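Local coordinates for protein imidazoleglycerol-phosphate dehydratase (Pyrococcus furiosus, PDB 5DNL) that catalyses the dehydration of imidazoleglycerol phosphate to imidazoleacetol phosphate, the sixth step of histidine biosynthesis, using bound manganese, at residues A[105-119]-A[136-148]. Sequence-based numbering, arbitrary orientation.
Sequences VNIKDAEEGFAVSLL and IKQLSGENAHHIV. With MN (manganese (II) ion), chain E; MN (manganese (II) ion), chain D; 5DL ([(2S)-2-hydroxy-3-(1H-1,2,4-triazol-1-yl)propyl]phosphonic acid), chain F.
Glu111 and His145 both carry CG anti to the backbone N (chi1 -171° and -172°), and these torsions bring carboxylate and imidazole together beside the manganese site. The pair illustrates second-shell positioning: the crossover loop of the beta-alpha-beta unit 100-104, 116-130, 133-140 packs on the start of the next helix, 144-162, which opens with the HHxxE sequence. His145 ND1 donates to Glu111 OE2 over 2.8 Å, meeting it on its syn side, and this oxygen lies close to the imidazole plane; the bond fixes the ring's rotation while NE2 binds manganese. His52 of a neighbouring subunit also holds the carboxylate. Over one face of the His145 ring, toward its rim, lies Phe114 CZ, and over the opposite face C5 of the inhibitor's triazole; His145 CA in turn sits over the centre of the Phe114 ring, a CH-pi contact. His29 and Glu149, with His53 of a neighbouring subunit, complete that metal's protein ligands. A single bridge pairs Asp109 with Asn143, through Asp109 N to Glu142 O (2.9 Å) and Ala144 N to Asp109 O; Lys108 N is a second donor to Glu142 O. Ile107 CG2 presses on Ala144 CB at 3.5 Å. At the strand end, the Gln138 amide bonds both N and O of Asn106; an alanine here would probably leave Asn106 N without its acceptor and let the loop drift from the strand. Asn106 N reaches Gln138 OE1 from above the plane of the Gln138 side-chain carbonyl at 2.8 Å, while NE2 donates to Asn106 O at 3.1 Å.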
loop_
_atom_site.group_PDB
_atom_site.type_symbol
_atom_site.label_atom_id
_atom_site.label_comp_id
_atom_site.label_asym_id
_atom_site.label_seq_id
_atom_site.Cartn_x
_atom_site.Cartn_y
_atom_site.Cartn_z
ATOM N N VAL A 105 -2.617 27.920 10.826
ATOM C CA VAL A 105 -3.916 28.057 10.177
ATOM C C VAL A 105 -3.989 27.165 8.950
ATOM O O VAL A 105 -2.959 26.651 8.459
ATOM C CB VAL A 105 -4.223 29.533 9.811
ATOM C CG1 VAL A 105 -4.237 30.385 11.061
ATOM C CG2 VAL A 105 -3.223 30.110 8.818
ATOM N N ASN A 106 -5.208 26.976 8.467
ATOM C CA ASN A 106 -5.475 26.084 7.342
ATOM C C ASN A 106 -6.619 26.684 6.556
ATOM O O ASN A 106 -7.794 26.450 6.853
ATOM C CB ASN A 106 -5.808 24.666 7.817
ATOM C CG ASN A 106 -5.968 23.686 6.665
ATOM O OD1 ASN A 106 -5.779 24.029 5.508
ATOM N ND2 ASN A 106 -6.310 22.449 6.993
ATOM N N ILE A 107 -6.254 27.536 5.611
ATOM C CA ILE A 107 -7.229 28.239 4.797
ATOM C C ILE A 107 -7.603 27.388 3.600
ATOM O O ILE A 107 -6.731 27.069 2.776
ATOM C CB ILE A 107 -6.662 29.576 4.324
ATOM C CG1 ILE A 107 -6.389 30.508 5.514
ATOM C CG2 ILE A 107 -7.616 30.237 3.343
ATOM C CD1 ILE A 107 -5.716 31.810 5.149
ATOM N N LYS A 108 -8.875 27.021 3.503
ATOM C CA LYS A 108 -9.394 26.217 2.387
ATOM C C LYS A 108 -9.903 27.134 1.284
ATOM O O LYS A 108 -9.610 26.913 0.131
ATOM C CB LYS A 108 -10.489 25.265 2.840
ATOM C CG LYS A 108 -11.058 24.392 1.717
ATOM C CD LYS A 108 -12.040 23.353 2.227
ATOM C CE LYS A 108 -12.528 22.446 1.105
ATOM N NZ LYS A 108 -13.698 21.631 1.534
ATOM N N ASP A 109 -10.685 28.147 1.648
ATOM C CA ASP A 109 -11.258 29.077 0.677
ATOM C C ASP A 109 -10.508 30.414 0.771
ATOM O O ASP A 109 -10.747 31.241 1.670
ATOM C CB ASP A 109 -12.753 29.275 0.918
ATOM C CG ASP A 109 -13.555 27.951 0.983
ATOM O OD1 ASP A 109 -13.207 26.973 0.299
ATOM O OD2 ASP A 109 -14.562 27.924 1.726
ATOM N N ALA A 110 -9.556 30.607 -0.129
ATOM C CA ALA A 110 -8.708 31.784 -0.113
ATOM C C ALA A 110 -9.491 33.031 -0.486
ATOM O O ALA A 110 -10.528 32.963 -1.158
ATOM C CB ALA A 110 -7.542 31.591 -1.070
ATOM N N GLU A 111 -8.968 34.178 -0.081
ATOM C CA GLU A 111 -9.582 35.453 -0.409
ATOM C C GLU A 111 -8.499 36.478 -0.716
ATOM O O GLU A 111 -7.529 36.610 0.049
ATOM C CB GLU A 111 -10.410 35.921 0.788
ATOM C CG GLU A 111 -11.281 37.129 0.504
ATOM C CD GLU A 111 -12.299 37.353 1.609
ATOM O OE1 GLU A 111 -13.029 36.389 1.951
ATOM O OE2 GLU A 111 -12.309 38.470 2.160
ATOM N N GLU A 112 -8.697 37.242 -1.788
ATOM C CA GLU A 112 -7.735 38.271 -2.198
ATOM C C GLU A 112 -7.476 39.267 -1.062
ATOM O O GLU A 112 -8.416 39.753 -0.436
ATOM C CB GLU A 112 -8.222 39.093 -3.385
ATOM C CG GLU A 112 -8.622 38.384 -4.665
ATOM C CD GLU A 112 -9.422 39.288 -5.603
ATOM O OE1 GLU A 112 -10.330 40.028 -5.144
ATOM O OE2 GLU A 112 -9.142 39.264 -6.818
ATOM N N GLY A 113 -6.206 39.550 -0.796
ATOM C CA GLY A 113 -5.825 40.477 0.258
ATOM C C GLY A 113 -5.463 39.805 1.564
ATOM O O GLY A 113 -4.834 40.434 2.422
ATOM N N PHE A 114 -5.886 38.541 1.731
ATOM C CA PHE A 114 -5.640 37.766 2.933
ATOM C C PHE A 114 -4.599 36.727 2.563
ATOM O O PHE A 114 -4.773 35.950 1.626
ATOM C CB PHE A 114 -6.919 37.103 3.443
ATOM C CG PHE A 114 -7.892 38.076 4.059
ATOM C CD1 PHE A 114 -8.847 38.726 3.286
ATOM C CD2 PHE A 114 -7.855 38.340 5.420
ATOM C CE1 PHE A 114 -9.746 39.613 3.860
ATOM C CE2 PHE A 114 -8.738 39.234 5.998
ATOM C CZ PHE A 114 -9.668 39.875 5.218
ATOM N N ALA A 115 -3.491 36.760 3.263
ATOM C CA ALA A 115 -2.412 35.826 3.005
ATOM C C ALA A 115 -1.770 35.383 4.293
ATOM O O ALA A 115 -1.524 36.202 5.197
ATOM C CB ALA A 115 -1.372 36.475 2.114
ATOM N N VAL A 116 -1.454 34.097 4.371
ATOM C CA VAL A 116 -0.763 33.551 5.527
ATOM C C VAL A 116 0.588 34.256 5.709
ATOM O O VAL A 116 0.987 34.538 6.860
ATOM C CB VAL A 116 -0.583 32.013 5.389
ATOM C CG1 VAL A 116 0.282 31.458 6.512
ATOM C CG2 VAL A 116 -1.954 31.330 5.362
ATOM N N SER A 117 1.312 34.529 4.625
ATOM C CA SER A 117 2.591 35.271 4.715
ATOM C C SER A 117 2.444 36.551 5.526
ATOM O O SER A 117 3.225 36.828 6.435
ATOM C CB SER A 117 3.138 35.636 3.325
ATOM O OG SER A 117 4.173 36.660 3.410
ATOM N N LEU A 118 1.420 37.319 5.208
ATOM C CA LEU A 118 1.223 38.626 5.831
ATOM C C LEU A 118 0.765 38.474 7.276
ATOM O O LEU A 118 1.247 39.199 8.164
ATOM C CB LEU A 118 0.238 39.456 5.028
ATOM C CG LEU A 118 0.656 39.799 3.599
ATOM C CD1 LEU A 118 -0.432 40.605 2.896
ATOM C CD2 LEU A 118 1.975 40.547 3.532
ATOM N N LEU A 119 -0.133 37.524 7.536
ATOM C CA LEU A 119 -0.540 37.246 8.918
ATOM C C LEU A 119 0.639 36.866 9.778
ATOM O O LEU A 119 0.855 37.423 10.860
ATOM C CB LEU A 119 -1.606 36.162 8.985
ATOM C CG LEU A 119 -1.968 35.690 10.388
ATOM C CD1 LEU A 119 -2.621 36.797 11.204
ATOM C CD2 LEU A 119 -2.896 34.488 10.282
ATOM N N ILE A 136 -1.166 31.263 17.571
ATOM C CA ILE A 136 -2.432 31.366 16.830
ATOM C C ILE A 136 -2.700 29.943 16.350
ATOM O O ILE A 136 -1.927 29.437 15.539
ATOM C CB ILE A 136 -2.356 32.293 15.591
ATOM C CG1 ILE A 136 -1.794 33.688 15.913
ATOM C CG2 ILE A 136 -3.738 32.438 14.959
ATOM C CD1 ILE A 136 -2.603 34.487 16.903
ATOM N N LYS A 137 -3.757 29.308 16.851
ATOM C CA LYS A 137 -4.044 27.910 16.527
ATOM C C LYS A 137 -5.465 27.803 16.045
ATOM O O LYS A 137 -6.420 27.920 16.822
ATOM C CB LYS A 137 -3.800 26.982 17.719
ATOM C CG LYS A 137 -3.918 25.511 17.326
ATOM C CD LYS A 137 -3.568 24.585 18.472
ATOM C CE LYS A 137 -3.331 23.163 17.973
ATOM N NZ LYS A 137 -1.940 23.014 17.447
ATOM N N GLN A 138 -5.607 27.577 14.750
ATOM C CA GLN A 138 -6.917 27.320 14.190
ATOM C C GLN A 138 -7.458 25.980 14.687
ATOM O O GLN A 138 -6.791 24.949 14.551
ATOM C CB GLN A 138 -6.850 27.337 12.673
ATOM C CG GLN A 138 -8.165 27.067 11.972
ATOM C CD GLN A 138 -8.041 27.227 10.485
ATOM O OE1 GLN A 138 -7.265 28.038 10.001
ATOM N NE2 GLN A 138 -8.787 26.417 9.744
ATOM N N LEU A 139 -8.658 25.985 15.273
ATOM C CA LEU A 139 -9.345 24.770 15.704
ATOM C C LEU A 139 -10.342 24.254 14.677
ATOM O O LEU A 139 -10.532 23.045 14.566
ATOM C CB LEU A 139 -10.073 25.027 17.023
ATOM C CG LEU A 139 -9.178 25.588 18.128
ATOM C CD1 LEU A 139 -9.980 25.857 19.378
ATOM C CD2 LEU A 139 -8.000 24.663 18.419
ATOM N N SER A 140 -10.988 25.170 13.948
ATOM C CA SER A 140 -11.914 24.853 12.868
ATOM C C SER A 140 -11.881 25.998 11.874
ATOM O O SER A 140 -11.502 27.116 12.220
ATOM C CB SER A 140 -13.343 24.711 13.388
ATOM O OG SER A 140 -13.421 23.785 14.447
ATOM N N GLY A 141 -12.302 25.717 10.649
ATOM C CA GLY A 141 -12.589 26.771 9.696
ATOM C C GLY A 141 -12.088 26.496 8.308
ATOM O O GLY A 141 -11.216 25.663 8.090
ATOM N N GLU A 142 -12.656 27.254 7.376
ATOM C CA GLU A 142 -12.294 27.192 5.956
ATOM C C GLU A 142 -12.055 28.557 5.314
ATOM O O GLU A 142 -11.188 28.687 4.461
ATOM C CB GLU A 142 -13.397 26.440 5.191
ATOM C CG GLU A 142 -13.602 25.037 5.787
ATOM C CD GLU A 142 -14.308 24.042 4.902
ATOM O OE1 GLU A 142 -15.040 24.452 3.997
ATOM O OE2 GLU A 142 -14.133 22.830 5.124
ATOM N N ASN A 143 -12.838 29.568 5.686
ATOM C CA ASN A 143 -12.818 30.855 5.007
ATOM C C ASN A 143 -11.660 31.757 5.453
ATOM O O ASN A 143 -11.479 32.012 6.643
ATOM C CB ASN A 143 -14.137 31.586 5.246
ATOM C CG ASN A 143 -14.217 32.884 4.503
ATOM O OD1 ASN A 143 -13.690 33.887 4.950
ATOM N ND2 ASN A 143 -14.846 32.871 3.330
ATOM N N ALA A 144 -10.870 32.251 4.510
ATOM C CA ALA A 144 -9.669 33.034 4.851
ATOM C C ALA A 144 -9.975 34.256 5.717
ATOM O O ALA A 144 -9.288 34.516 6.678
ATOM C CB ALA A 144 -8.943 33.492 3.591
ATOM N N HIS A 145 -10.987 35.014 5.334
ATOM C CA HIS A 145 -11.331 36.259 6.032
ATOM C C HIS A 145 -11.795 35.919 7.437
ATOM O O HIS A 145 -11.385 36.576 8.408
ATOM C CB HIS A 145 -12.448 36.949 5.242
ATOM C CG HIS A 145 -12.821 38.329 5.684
ATOM N ND1 HIS A 145 -13.102 39.308 4.761
ATOM C CD2 HIS A 145 -13.084 38.870 6.896
ATOM C CE1 HIS A 145 -13.471 40.413 5.386
ATOM N NE2 HIS A 145 -13.474 40.174 6.678
ATOM N N HIS A 146 -12.637 34.897 7.575
ATOM C CA HIS A 146 -13.151 34.521 8.895
ATOM C C HIS A 146 -12.005 34.059 9.813
ATOM O O HIS A 146 -11.953 34.427 10.986
ATOM C CB HIS A 146 -14.205 33.440 8.803
ATOM C CG HIS A 146 -15.433 33.861 8.063
ATOM N ND1 HIS A 146 -16.341 32.954 7.557
ATOM C CD2 HIS A 146 -15.900 35.091 7.735
ATOM C CE1 HIS A 146 -17.327 33.606 6.974
ATOM N NE2 HIS A 146 -17.079 34.900 7.048
ATOM N N ILE A 147 -11.077 33.283 9.262
ATOM C CA ILE A 147 -9.930 32.779 10.027
ATOM C C ILE A 147 -9.024 33.925 10.466
ATOM O O ILE A 147 -8.663 34.030 11.648
ATOM C CB ILE A 147 -9.140 31.716 9.223
ATOM C CG1 ILE A 147 -9.986 30.457 9.055
ATOM C CG2 ILE A 147 -7.825 31.385 9.906
ATOM C CD1 ILE A 147 -9.517 29.516 7.954
ATOM N N VAL A 148 -8.640 34.774 9.521
ATOM C CA VAL A 148 -7.680 35.845 9.811
ATOM C C VAL A 148 -8.335 36.888 10.737
ATOM O O VAL A 148 -7.720 37.334 11.719
ATOM C CB VAL A 148 -7.133 36.453 8.528
ATOM C CG1 VAL A 148 -6.250 37.667 8.797
ATOM C CG2 VAL A 148 -6.320 35.416 7.764
HETATM MN MN MN E . -14.701 41.425 8.233
HETATM MN MN MN D . -18.521 36.476 6.198
HETATM N N1 5DL F . -16.172 39.742 8.095
HETATM C C3 5DL F . -17.933 38.494 8.725
HETATM N N2 5DL F . -17.066 39.443 9.093
HETATM C C8 5DL F . -17.371 42.083 11.857
HETATM C C7 5DL F . -17.335 41.567 10.417
HETATM C C6 5DL F . -17.077 40.068 10.412
HETATM C C5 5DL F . -16.551 38.925 7.106
HETATM O O10 5DL F . -19.898 41.257 12.203
HETATM P P9 5DL F . -18.609 41.328 12.948
HETATM O O11 5DL F . -18.662 42.191 14.186
HETATM O O12 5DL F . -18.134 39.939 13.349
HETATM O O13 5DL F . -16.310 42.223 9.655
HETATM N N4 5DL F . -17.610 38.153 7.441
HETATM O O HOH W 1 -9.570 24.392 6.218
HETATM O O HOH W 2 -15.937 30.276 2.549
HETATM O O HOH W 3 -16.694 26.481 3.478
HETATM O O HOH W 4 -19.908 36.326 7.904
#